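Local coordinates for importin-95 (Chaetomium thermophilum, PDB 4XRI), which probably carries protein cargo into the nucleus as an importin-beta transport receptor of stacked HEAT repeats, a task in which it is likely to bind a small GTPase, at residues A[628-633]-A[653-658]; A[607-612]-A[634-639]; A[558-563]-A[613-618]; A[670-675]-A[715-720]; A[719-722]-A[728-731]. The protein carries 2 engineered substitutions. All coordinates share one frame; numbering follows the deposited sequence.

Contact 1 (A[628-633]-A[653-658]); sequences GVFAAI and PFLYNA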
# COMPACT_ATOMS: atom_id res chain seq x y z
N GLY A 628 -9.70 -17.63 6.70
CA GLY A 628 -8.79 -18.26 7.65
C GLY A 628 -9.01 -19.76 7.71
O GLY A 628 -8.05 -20.53 7.80
N VAL A 629 -10.27 -20.17 7.65
CA VAL A 629 -10.62 -21.59 7.63
C VAL A 629 -10.05 -22.26 6.38
O VAL A 629 -9.47 -23.35 6.45
CB VAL A 629 -12.15 -21.79 7.67
CG1 VAL A 629 -12.50 -23.25 7.39
CG2 VAL A 629 -12.70 -21.35 9.02
N PHE A 630 -10.23 -21.61 5.23
CA PHE A 630 -9.73 -22.13 3.96
C PHE A 630 -8.21 -22.28 3.96
O PHE A 630 -7.67 -23.25 3.43
CB PHE A 630 -10.18 -21.23 2.81
CG PHE A 630 -11.49 -21.64 2.20
CD1 PHE A 630 -12.62 -21.79 2.98
CD2 PHE A 630 -11.59 -21.88 0.84
CE1 PHE A 630 -13.83 -22.17 2.42
CE2 PHE A 630 -12.79 -22.26 0.27
CZ PHE A 630 -13.91 -22.40 1.06
N ALA A 631 -7.54 -21.31 4.58
CA ALA A 631 -6.08 -21.33 4.67
C ALA A 631 -5.61 -22.51 5.50
O ALA A 631 -4.61 -23.16 5.18
CB ALA A 631 -5.58 -20.03 5.27
N ALA A 632 -6.35 -22.80 6.57
CA ALA A 632 -6.05 -23.93 7.44
C ALA A 632 -6.32 -25.26 6.73
O ALA A 632 -5.56 -26.21 6.87
CB ALA A 632 -6.86 -23.84 8.72
N ILE A 633 -7.41 -25.30 5.97
CA ILE A 633 -7.76 -26.50 5.21
C ILE A 633 -6.73 -26.78 4.12
O ILE A 633 -6.33 -27.92 3.90
CB ILE A 633 -9.16 -26.38 4.58
CG1 ILE A 633 -10.23 -26.35 5.68
CG2 ILE A 633 -9.43 -27.53 3.62
CD1 ILE A 633 -11.63 -26.09 5.16
N PRO A 653 -18.54 -29.28 -1.61
CA PRO A 653 -19.63 -28.31 -1.79
C PRO A 653 -19.34 -26.92 -1.21
O PRO A 653 -19.76 -25.92 -1.78
CB PRO A 653 -20.80 -28.97 -1.05
CG PRO A 653 -20.52 -30.42 -1.15
CD PRO A 653 -19.04 -30.53 -1.01
N PHE A 654 -18.62 -26.86 -0.09
CA PHE A 654 -18.21 -25.58 0.47
C PHE A 654 -17.25 -24.88 -0.48
O PHE A 654 -17.33 -23.67 -0.68
CB PHE A 654 -17.56 -25.76 1.84
CG PHE A 654 -18.53 -26.12 2.93
CD1 PHE A 654 -19.19 -25.14 3.65
CD2 PHE A 654 -18.77 -27.45 3.24
CE1 PHE A 654 -20.07 -25.48 4.66
CE2 PHE A 654 -19.65 -27.79 4.25
CZ PHE A 654 -20.31 -26.80 4.96
N LEU A 655 -16.34 -25.65 -1.05
CA LEU A 655 -15.36 -25.13 -2.00
C LEU A 655 -16.05 -24.62 -3.26
O LEU A 655 -15.73 -23.54 -3.75
CB LEU A 655 -14.34 -26.21 -2.35
CG LEU A 655 -13.23 -25.81 -3.32
CD1 LEU A 655 -12.53 -24.55 -2.82
CD2 LEU A 655 -12.23 -26.94 -3.49
N TYR A 656 -16.99 -25.41 -3.78
CA TYR A 656 -17.78 -25.02 -4.94
C TYR A 656 -18.47 -23.68 -4.73
O TYR A 656 -18.44 -22.80 -5.59
CB TYR A 656 -18.83 -26.08 -5.27
CG TYR A 656 -18.28 -27.43 -5.66
CD1 TYR A 656 -17.02 -27.55 -6.23
CD2 TYR A 656 -19.02 -28.59 -5.46
CE1 TYR A 656 -16.51 -28.79 -6.59
CE2 TYR A 656 -18.52 -29.83 -5.81
CZ TYR A 656 -17.27 -29.92 -6.38
OH TYR A 656 -16.78 -31.16 -6.73
N ASN A 657 -19.09 -23.53 -3.56
CA ASN A 657 -19.87 -22.34 -3.25
C ASN A 657 -19.00 -21.09 -3.16
O ASN A 657 -19.40 -20.01 -3.59
CB ASN A 657 -20.64 -22.53 -1.95
CG ASN A 657 -21.85 -21.63 -1.85
OD1 ASN A 657 -21.84 -20.65 -1.10
ND2 ASN A 657 -22.89 -21.94 -2.62
N ALA A 658 -17.81 -21.25 -2.60
CA ALA A 658 -16.85 -20.16 -2.52
C ALA A 658 -16.37 -19.78 -3.92
O ALA A 658 -16.20 -18.60 -4.23
CB ALA A 658 -15.67 -20.55 -1.64
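The ring of Phe630 lies against Ala658 and Leu655, joining helix 625-640 to helix 648-660 in the HEAT-repeat solenoid of this importin. The axes of the two short helix segments come within 12.6 Å, with 128° between their N-to-C directions, and the far end of the ring spans the gap. Phe630 CZ comes to 3.7 Å from Ala658 CB, the closest approach of the contact, and Phe630 CE2 stands 3.9 Å from Leu655 CD1. Both methyls meet the ring obliquely. With CG anti to the backbone N (chi1 -179°), Leu655 swings its CD1 methyl back to the aromatic ring, although its CB does not head there directly. Leu616 of helix 605-616 and Met670 and Leu674 of helix 665-682 also pack on Phe630, so one aromatic side chain is shared among four helices. Replacing Phe630 by an alanine would remove the ring and would probably leave a gap beside Leu655, Ala658 and Leu674. At the ring's edge and near its plane sits the backbone carbonyl of Phe654, whose O is 4.0 Å from Phe630 CZ and already accepts the helical bond from Ala658 N.

Contact 2 (A[607-612]-A[634-639]); sequences RIMQVL and SALANA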
# COMPACT_ATOMS: atom_id res chain seq x y z
N ARG A 607 -10.79 -34.44 13.37
CA ARG A 607 -11.22 -33.42 14.31
C ARG A 607 -11.09 -32.02 13.70
O ARG A 607 -11.97 -31.18 13.88
CB ARG A 607 -10.40 -33.50 15.60
CG ARG A 607 -10.87 -32.56 16.69
CD ARG A 607 -10.09 -32.79 17.98
NE ARG A 607 -10.65 -32.02 19.09
CZ ARG A 607 -10.17 -32.05 20.33
NH1 ARG A 607 -9.12 -32.81 20.62
NH2 ARG A 607 -10.74 -31.32 21.27
N ILE A 608 -10.00 -31.80 12.98
CA ILE A 608 -9.74 -30.51 12.34
C ILE A 608 -10.83 -30.17 11.32
O ILE A 608 -11.42 -29.09 11.39
CB ILE A 608 -8.37 -30.50 11.64
CG1 ILE A 608 -7.24 -30.48 12.67
CG2 ILE A 608 -8.25 -29.30 10.72
CD1 ILE A 608 -5.86 -30.57 12.07
N MET A 609 -11.09 -31.08 10.40
CA MET A 609 -12.09 -30.84 9.36
C MET A 609 -13.50 -30.72 9.93
O MET A 609 -14.33 -29.98 9.41
CB MET A 609 -12.05 -31.95 8.31
CG MET A 609 -10.82 -31.89 7.41
SD MET A 609 -10.60 -30.27 6.63
CE MET A 609 -12.02 -30.23 5.54
N GLN A 610 -13.78 -31.45 11.01
CA GLN A 610 -15.10 -31.41 11.63
C GLN A 610 -15.42 -30.01 12.16
O GLN A 610 -16.49 -29.47 11.89
CB GLN A 610 -15.21 -32.43 12.76
CG GLN A 610 -16.54 -32.43 13.49
CD GLN A 610 -17.63 -33.16 12.74
OE1 GLN A 610 -17.39 -33.73 11.68
NE2 GLN A 610 -18.84 -33.16 13.30
N VAL A 611 -14.48 -29.42 12.89
CA VAL A 611 -14.72 -28.11 13.49
C VAL A 611 -14.62 -27.00 12.44
O VAL A 611 -15.37 -26.03 12.50
CB VAL A 611 -13.73 -27.82 14.65
CG1 VAL A 611 -12.29 -27.75 14.17
CG2 VAL A 611 -14.11 -26.53 15.37
N LEU A 612 -13.74 -27.17 11.46
CA LEU A 612 -13.54 -26.15 10.44
C LEU A 612 -14.75 -26.04 9.53
O LEU A 612 -15.13 -24.94 9.13
CB LEU A 612 -12.28 -26.44 9.61
CG LEU A 612 -10.94 -26.15 10.29
CD1 LEU A 612 -9.80 -26.32 9.30
CD2 LEU A 612 -10.93 -24.76 10.91
N SER A 634 -6.29 -25.71 3.45
CA SER A 634 -5.24 -25.81 2.45
C SER A 634 -3.98 -26.42 3.04
O SER A 634 -3.33 -27.26 2.41
CB SER A 634 -4.93 -24.43 1.86
OG SER A 634 -3.76 -24.47 1.06
N ALA A 635 -3.65 -25.99 4.25
CA ALA A 635 -2.50 -26.51 4.97
C ALA A 635 -2.66 -28.01 5.23
O ALA A 635 -1.73 -28.79 5.02
CB ALA A 635 -2.31 -25.78 6.29
N LEU A 636 -3.85 -28.40 5.65
CA LEU A 636 -4.13 -29.80 5.96
C LEU A 636 -4.06 -30.67 4.71
O LEU A 636 -3.59 -31.81 4.76
CB LEU A 636 -5.50 -29.94 6.62
CG LEU A 636 -5.78 -31.35 7.15
CD1 LEU A 636 -4.83 -31.67 8.29
CD2 LEU A 636 -7.23 -31.51 7.58
N ALA A 637 -4.53 -30.13 3.59
CA ALA A 637 -4.49 -30.87 2.33
C ALA A 637 -3.06 -31.09 1.87
O ALA A 637 -2.70 -32.17 1.40
CB ALA A 637 -5.30 -30.14 1.26
N ASN A 638 -2.23 -30.05 2.00
CA ASN A 638 -0.82 -30.12 1.63
C ASN A 638 -0.07 -31.11 2.51
O ASN A 638 0.88 -31.76 2.06
CB ASN A 638 -0.18 -28.74 1.71
CG ASN A 638 1.32 -28.78 1.45
OD1 ASN A 638 1.76 -28.71 0.30
ND2 ASN A 638 2.11 -28.88 2.51
N ALA A 639 -0.49 -31.21 3.76
CA ALA A 639 0.17 -32.06 4.74
C ALA A 639 -0.23 -33.53 4.60
O ALA A 639 0.61 -34.42 4.66
CB ALA A 639 -0.12 -31.57 6.15
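Neighbouring helices of the HEAT-repeat superhelix meet where Leu636 of helix 625-640 reaches across to Ile608 and Met609 of helix 605-616. The contact is wholly apolar, and its three side chains are buried. Leu636 has CG anti to its own nitrogen (chi1 -172°), a turn that sends both methyl groups over to the other helix, CD2 against Met609 and Ile608 CG2, CD1 against Ile608 CD1. CD2 takes the tighter place: it lies 3.6 Å from Met609 CG and 3.7 Å from Met609 SD, and it also faces Ile608 CG2 at 4.0 Å. Met609 is bent at both chi2 and chi3, so its thioether curls beside the leucine branch instead of running straight out from the helix. At the backbone level the helices stay well apart, 8.5 Å between the CA atoms of Ile608 and Leu636, and the side chains bridge that distance. Ile601, in a loop, packs on both Ile608 and Leu636, while Ile633 and Tyr647 add to the surroundings of Met609. Farther along helix 605-616, Leu612 continues the same interface against Val629 and Ala632. Leu636 CD1 meets the end of the isoleucine, 4.1 Å from Ile608 CD1.

Contact 3 (A[558-563]-A[613-618]); sequences QRLEET and LQILST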
# COMPACT_ATOMS: atom_id res chain seq x y z
N GLN A 558 -9.39 -27.47 20.68
CA GLN A 558 -10.38 -27.40 21.75
C GLN A 558 -11.00 -26.01 21.85
O GLN A 558 -12.21 -25.87 22.01
CB GLN A 558 -9.73 -27.80 23.08
CG GLN A 558 -10.71 -28.05 24.20
CD GLN A 558 -10.04 -28.65 25.43
OE1 GLN A 558 -8.86 -29.01 25.40
NE2 GLN A 558 -10.79 -28.75 26.52
N ARG A 559 -10.16 -24.99 21.76
CA ARG A 559 -10.61 -23.60 21.80
C ARG A 559 -11.46 -23.24 20.59
O ARG A 559 -12.45 -22.51 20.71
CB ARG A 559 -9.41 -22.65 21.89
CG ARG A 559 -8.68 -22.70 23.22
CD ARG A 559 -7.64 -21.59 23.33
NE ARG A 559 -6.91 -21.66 24.59
CZ ARG A 559 -6.01 -20.78 25.00
NH1 ARG A 559 -5.71 -19.73 24.23
NH2 ARG A 559 -5.40 -20.94 26.16
N LEU A 560 -11.08 -23.75 19.42
CA LEU A 560 -11.85 -23.57 18.20
C LEU A 560 -13.25 -24.16 18.34
O LEU A 560 -14.25 -23.54 17.97
CB LEU A 560 -11.13 -24.19 17.01
CG LEU A 560 -10.25 -23.25 16.17
CD1 LEU A 560 -9.49 -24.04 15.12
CD2 LEU A 560 -11.12 -22.19 15.52
N GLU A 561 -13.31 -25.38 18.87
CA GLU A 561 -14.58 -26.06 19.12
C GLU A 561 -15.46 -25.27 20.08
O GLU A 561 -16.68 -25.25 19.94
CB GLU A 561 -14.33 -27.46 19.67
CG GLU A 561 -13.73 -28.43 18.66
CD GLU A 561 -13.16 -29.68 19.30
OE1 GLU A 561 -13.08 -29.72 20.55
OE2 GLU A 561 -12.81 -30.62 18.56
N GLU A 562 -14.83 -24.61 21.05
CA GLU A 562 -15.56 -23.86 22.06
C GLU A 562 -16.16 -22.56 21.53
O GLU A 562 -17.04 -21.97 22.16
CB GLU A 562 -14.65 -23.57 23.26
CG GLU A 562 -14.44 -24.77 24.17
CD GLU A 562 -13.32 -24.59 25.17
OE1 GLU A 562 -12.65 -23.54 25.12
OE2 GLU A 562 -13.10 -25.50 26.00
N THR A 563 -15.70 -22.11 20.37
CA THR A 563 -16.24 -20.89 19.75
C THR A 563 -17.59 -21.14 19.09
O THR A 563 -18.33 -20.20 18.79
CB THR A 563 -15.29 -20.30 18.69
OG1 THR A 563 -15.20 -21.19 17.57
CG2 THR A 563 -13.90 -20.06 19.27
N LEU A 613 -15.34 -27.18 9.18
CA LEU A 613 -16.53 -27.17 8.33
C LEU A 613 -17.75 -26.66 9.10
O LEU A 613 -18.61 -25.99 8.54
CB LEU A 613 -16.80 -28.57 7.77
CG LEU A 613 -15.81 -29.05 6.71
CD1 LEU A 613 -16.29 -30.35 6.08
CD2 LEU A 613 -15.60 -27.99 5.65
N GLN A 614 -17.81 -26.99 10.39
CA GLN A 614 -18.88 -26.50 11.25
C GLN A 614 -18.83 -24.99 11.39
O GLN A 614 -19.86 -24.33 11.48
CB GLN A 614 -18.80 -27.16 12.63
CG GLN A 614 -19.43 -28.54 12.70
CD GLN A 614 -19.26 -29.20 14.05
OE1 GLN A 614 -18.28 -28.97 14.75
NE2 GLN A 614 -20.24 -30.01 14.44
N ILE A 615 -17.62 -24.44 11.41
CA ILE A 615 -17.44 -23.00 11.49
C ILE A 615 -17.87 -22.34 10.18
O ILE A 615 -18.51 -21.28 10.19
CB ILE A 615 -15.97 -22.63 11.80
CG1 ILE A 615 -15.64 -23.01 13.25
CG2 ILE A 615 -15.72 -21.15 11.59
CD1 ILE A 615 -14.20 -22.79 13.62
N LEU A 616 -17.55 -22.98 9.06
CA LEU A 616 -17.96 -22.49 7.74
C LEU A 616 -19.47 -22.38 7.61
O LEU A 616 -19.98 -21.42 7.04
CB LEU A 616 -17.41 -23.40 6.63
CG LEU A 616 -15.95 -23.23 6.21
CD1 LEU A 616 -15.65 -24.10 5.00
CD2 LEU A 616 -15.65 -21.77 5.91
N SER A 617 -20.19 -23.38 8.13
CA SER A 617 -21.64 -23.44 7.98
C SER A 617 -22.35 -22.32 8.73
O SER A 617 -23.53 -22.05 8.50
CB SER A 617 -22.16 -24.79 8.47
OG SER A 617 -21.94 -24.95 9.86
N THR A 618 -21.63 -21.66 9.64
CA THR A 618 -22.22 -20.58 10.43
C THR A 618 -21.65 -19.22 10.08
O THR A 618 -21.98 -18.22 10.72
CB THR A 618 -22.01 -20.83 11.93
OG1 THR A 618 -20.61 -20.93 12.21
CG2 THR A 618 -22.69 -22.10 12.33
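The backbone carbonyl of Leu560 is gripped twice by Thr563: OG1 donates to Leu560 O at 2.6 Å, and Thr563 N donates to the same oxygen at 3.1 Å. The hydroxyl arrives with a C=O...donor angle of 144°, tilted 15° from the carbonyl plane. With OG1 beside both the backbone N and the carbonyl carbon (chi1 67°), the hydroxyl of Thr563 turns back along its own helix to Leu560 O. The same OG1 is also hydrogen-bonded to the side-chain nitrogen NE2 of Gln583, which ties it to helix 573-597. Beside these bonds helix 546-567 touches helix 605-616, two elements of the HEAT-repeat array. Leu560 CD2 and Ile615 CD1 approach to 3.7 Å, the two side chains crossing at about a right angle. Ile615 extends toward the partner helix with CD1 anti to its CA, and this CD1 also comes within 4.4 Å of Thr563 OG1. Leu586 and Leu590 of helix 573-597 pack on Leu560, whereas Val625 and Val629 of helix 625-640 pack on Ile615. In the other segment Ser617 OG donates to Gln614 O at 2.7 Å from above the carbonyl plane. The contact between the helices thus rests on a small meeting of methyls, while the hydroxyls serve the backbone of their own segments; its strength is likely to come from dispersion and burial, with the buried threonine hydroxyl already supplied with polar partners.

Contact 4 (A[670-675]-A[715-720]); sequences MAIGLV and LQCFGD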
# COMPACT_ATOMS: atom_id res chain seq x y z
N MET A 670 -9.35 -17.14 -2.78
CA MET A 670 -8.87 -18.19 -1.88
C MET A 670 -9.36 -19.56 -2.33
O MET A 670 -8.63 -20.55 -2.23
CB MET A 670 -9.32 -17.91 -0.45
CG MET A 670 -8.80 -18.91 0.57
SD MET A 670 -7.01 -18.85 0.76
CE MET A 670 -6.83 -17.35 1.72
N ALA A 671 -10.60 -19.61 -2.81
CA ALA A 671 -11.19 -20.85 -3.29
C ALA A 671 -10.44 -21.39 -4.51
O ALA A 671 -10.21 -22.59 -4.62
CB ALA A 671 -12.67 -20.64 -3.62
N ILE A 672 -10.09 -20.48 -5.42
CA ILE A 672 -9.34 -20.85 -6.61
C ILE A 672 -7.97 -21.40 -6.22
O ILE A 672 -7.49 -22.38 -6.78
CB ILE A 672 -9.16 -19.65 -7.55
CG1 ILE A 672 -10.53 -19.14 -8.00
CG2 ILE A 672 -8.32 -20.04 -8.76
CD1 ILE A 672 -10.47 -17.79 -8.70
N GLY A 673 -7.35 -20.76 -5.23
CA GLY A 673 -6.08 -21.21 -4.70
C GLY A 673 -6.23 -22.57 -4.05
O GLY A 673 -5.33 -23.41 -4.12
N LEU A 674 -7.38 -22.80 -3.42
CA LEU A 674 -7.65 -24.09 -2.79
C LEU A 674 -7.77 -25.21 -3.81
O LEU A 674 -7.37 -26.34 -3.55
CB LEU A 674 -8.94 -24.01 -1.95
CG LEU A 674 -8.77 -24.08 -0.43
CD1 LEU A 674 -8.07 -25.37 -0.02
CD2 LEU A 674 -7.99 -22.87 0.08
N VAL A 675 -8.32 -24.89 -4.98
CA VAL A 675 -8.44 -25.88 -6.05
C VAL A 675 -7.06 -26.29 -6.53
O VAL A 675 -6.79 -27.47 -6.77
CB VAL A 675 -9.25 -25.35 -7.25
CG1 VAL A 675 -9.33 -26.41 -8.35
CG2 VAL A 675 -10.65 -24.94 -6.80
N LEU A 715 -6.20 -19.42 -14.59
CA LEU A 715 -5.37 -20.03 -15.63
C LEU A 715 -4.30 -20.91 -15.02
O LEU A 715 -4.05 -22.02 -15.50
CB LEU A 715 -4.74 -18.96 -16.52
CG LEU A 715 -5.72 -18.02 -17.21
CD1 LEU A 715 -5.00 -17.10 -18.17
CD2 LEU A 715 -6.83 -18.80 -17.91
N GLN A 716 -3.68 -20.42 -13.95
CA GLN A 716 -2.72 -21.22 -13.19
C GLN A 716 -3.39 -22.49 -12.71
O GLN A 716 -2.81 -23.58 -12.72
CB GLN A 716 -2.16 -20.43 -12.00
CG GLN A 716 -1.29 -21.25 -11.07
CD GLN A 716 -0.94 -20.51 -9.78
OE1 GLN A 716 -0.80 -19.29 -9.77
NE2 GLN A 716 -0.79 -21.27 -8.70
N CYS A 717 -4.65 -22.35 -12.30
CA CYS A 717 -5.45 -23.47 -11.84
C CYS A 717 -5.69 -24.50 -12.94
O CYS A 717 -5.63 -25.71 -12.70
CB CYS A 717 -6.79 -22.95 -11.30
SG CYS A 717 -7.63 -24.08 -10.22
N PHE A 718 -5.94 -24.01 -14.16
CA PHE A 718 -6.08 -24.88 -15.33
C PHE A 718 -4.86 -25.78 -15.48
O PHE A 718 -4.97 -26.95 -15.80
CB PHE A 718 -6.27 -24.05 -16.61
CG PHE A 718 -7.64 -23.45 -16.75
CD1 PHE A 718 -8.72 -23.95 -16.04
CD2 PHE A 718 -7.85 -22.39 -17.61
CE1 PHE A 718 -9.97 -23.40 -16.18
CE2 PHE A 718 -9.10 -21.83 -17.76
CZ PHE A 718 -10.17 -22.33 -17.04
N GLY A 719 -3.69 -25.20 -15.24
CA GLY A 719 -2.44 -25.93 -15.33
C GLY A 719 -2.35 -27.05 -14.32
O GLY A 719 -1.93 -28.16 -14.64
N ASP A 720 -2.76 -26.76 -13.08
CA ASP A 720 -2.75 -27.76 -12.02
C ASP A 720 -3.74 -28.89 -12.28
O ASP A 720 -3.44 -30.06 -12.02
CB ASP A 720 -3.06 -27.10 -10.67
CG ASP A 720 -1.99 -26.13 -10.24
OD1 ASP A 720 -0.79 -26.45 -10.40
OD2 ASP A 720 -2.34 -25.04 -9.74
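Cys717 SG presses against the side chain of Val675, 3.4 Å from CG1 and 3.6 Å from CB, where helix 665-682 and helix 711-725 pack within the HEAT-repeat solenoid. The thiol reaches this branch because SG is anti to the backbone N of Cys717 (chi1 -160°), while CG1 of Val675 is likewise anti to its own backbone N (chi1 179°). Ile672, one helical turn earlier than Val675, makes the looser part of the first shell: its CG2 faces Cys717 CB at 4.2 Å, and its backbone O lies 3.8 Å from Cys717 SG. The small cysteine is consistent with the close approach of the helices, 6.9 Å between the CA atoms of Val675 and Cys717. Around this trio, Leu659 of helix 648-660 touches both Ile672 and Val675, Phe693 of helix 690-701 packs on Val675, and Leu697 of that same helix packs on Cys717. Polar links beyond the apolar patch connect the same two helices, since Asp720 forms a salt bridge with Arg680 through OD1 and a hydrogen bond with Ser676 through OD2. These bonds probably fix the rotation of the carboxylate and help hold helix 711-725 against its neighbour. Within helix 665-682, the turn carrying the valine is secured by its own backbone bond, Val675 N to Ala671 O at 3.0 Å.

Contact 5 (A[719-722]-A[728-731]); sequences GDIA and HFET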
# COMPACT_ATOMS: atom_id res chain seq x y z
N GLY A 719 -3.69 -25.20 -15.24
CA GLY A 719 -2.44 -25.93 -15.33
C GLY A 719 -2.35 -27.05 -14.32
O GLY A 719 -1.93 -28.16 -14.64
N ASP A 720 -2.76 -26.76 -13.08
CA ASP A 720 -2.75 -27.76 -12.02
C ASP A 720 -3.74 -28.89 -12.28
O ASP A 720 -3.44 -30.06 -12.02
CB ASP A 720 -3.06 -27.10 -10.67
CG ASP A 720 -1.99 -26.13 -10.24
OD1 ASP A 720 -0.79 -26.45 -10.40
OD2 ASP A 720 -2.34 -25.04 -9.74
N ILE A 721 -4.91 -28.55 -12.80
CA ILE A 721 -5.93 -29.54 -13.11
C ILE A 721 -5.46 -30.46 -14.23
O ILE A 721 -5.64 -31.68 -14.17
CB ILE A 721 -7.26 -28.87 -13.52
CG1 ILE A 721 -7.92 -28.23 -12.30
CG2 ILE A 721 -8.20 -29.88 -14.16
CD1 ILE A 721 -9.15 -27.42 -12.63
N ALA A 722 -4.83 -29.87 -15.24
CA ALA A 722 -4.28 -30.63 -16.37
C ALA A 722 -3.27 -31.66 -15.89
O ALA A 722 -3.28 -32.81 -16.34
CB ALA A 722 -3.64 -29.69 -17.38
N HIS A 728 -7.46 -36.91 -19.41
CA HIS A 728 -8.82 -36.42 -19.23
C HIS A 728 -8.99 -34.99 -19.74
O HIS A 728 -10.07 -34.61 -20.19
CB HIS A 728 -9.23 -36.46 -17.75
CG HIS A 728 -9.61 -37.82 -17.27
ND1 HIS A 728 -8.72 -38.67 -16.64
CD2 HIS A 728 -10.79 -38.48 -17.30
CE1 HIS A 728 -9.34 -39.79 -16.31
NE2 HIS A 728 -10.59 -39.70 -16.70
N PHE A 729 -7.90 -34.22 -19.70
CA PHE A 729 -7.96 -32.80 -20.02
C PHE A 729 -8.30 -32.53 -21.49
O PHE A 729 -8.65 -31.41 -21.85
CB PHE A 729 -6.65 -32.11 -19.66
CG PHE A 729 -6.77 -30.62 -19.51
CD1 PHE A 729 -7.19 -30.07 -18.31
CD2 PHE A 729 -6.50 -29.78 -20.57
CE1 PHE A 729 -7.32 -28.70 -18.17
CE2 PHE A 729 -6.62 -28.41 -20.44
CZ PHE A 729 -7.04 -27.87 -19.24
N GLU A 730 -8.20 -33.56 -22.34
CA GLU A 730 -8.55 -33.40 -23.75
C GLU A 730 -10.00 -32.91 -23.88
O GLU A 730 -10.34 -32.20 -24.82
CB GLU A 730 -8.36 -34.71 -24.52
CG GLU A 730 -8.65 -34.58 -26.00
CD GLU A 730 -8.43 -35.87 -26.77
OE1 GLU A 730 -8.21 -36.92 -26.13
OE2 GLU A 730 -8.50 -35.84 -28.02
N THR A 731 -10.83 -33.30 -22.91
CA THR A 731 -12.21 -32.85 -22.85
C THR A 731 -12.32 -31.33 -22.78
O THR A 731 -13.28 -30.74 -23.28
CB THR A 731 -12.93 -33.49 -21.63
OG1 THR A 731 -12.99 -34.91 -21.80
CG2 THR A 731 -14.34 -32.95 -21.46
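The CB of Ala722 sits over one face of the Phe729 ring, offset toward its rim, where helix 711-725 of the HEAT-repeat array gives way to the short 3-10 turn that leads into helix 730-743. This is the tight side: Ala722 CB lies 3.9 Å from the ring centroid and 17° off the ring normal, a CH-pi contact. Ala722 CA is nearer still to the rim, 3.5 Å from Phe729 CD1. The ring is brought there by chi1 -160°, with CG anti to the backbone N. Ile774 of helix 754-780 touches both Ala722 and Phe729, and Met778 packs on the ring. A serine in place of Phe729 would remove the ring, and Ala722 CB, Ile774 and Met778 would probably lose the aromatic surface they pack on, opening a gap beside helix 754-780. The turn's other side is looser and faces solvent. Exposed His728 leads its imidazole away from helix 711-725 and bonds through ND1 to Ile725 O, while Thr731 bonds back to His728 O from its backbone N (3.1 Å) and, weakly, from OG1. On the buried side, Ile721 packs more loosely, its CG2 at the ring edge, 4.3 Å from Phe729 CE1.

In the fold
Contacts 1 to 4 join separate helices of one continuous HEAT-repeat stack, whereas contact 5 packs helix 711-725 against the turn that follows it. All five have buried, apolar centres; the exposed residues stand beside them, most clearly in contacts 3 and 5. Contacts 1 and 2 share helix 625-640, contacts 2 and 3 share helix 605-616, and contacts 4 and 5 share helix 711-725. Contact 1 touches contact 4 through the CB atoms of Ala658 and Ala671. The chemistry differs: a phenylalanine ring against aliphatic groups in 1 and 5, aliphatic methyls in 3, aliphatic groups with a thioether in 2 and with a thiol in 4. Contacts 2 and 3 are further linked by the Arg607-Glu561 salt bridge.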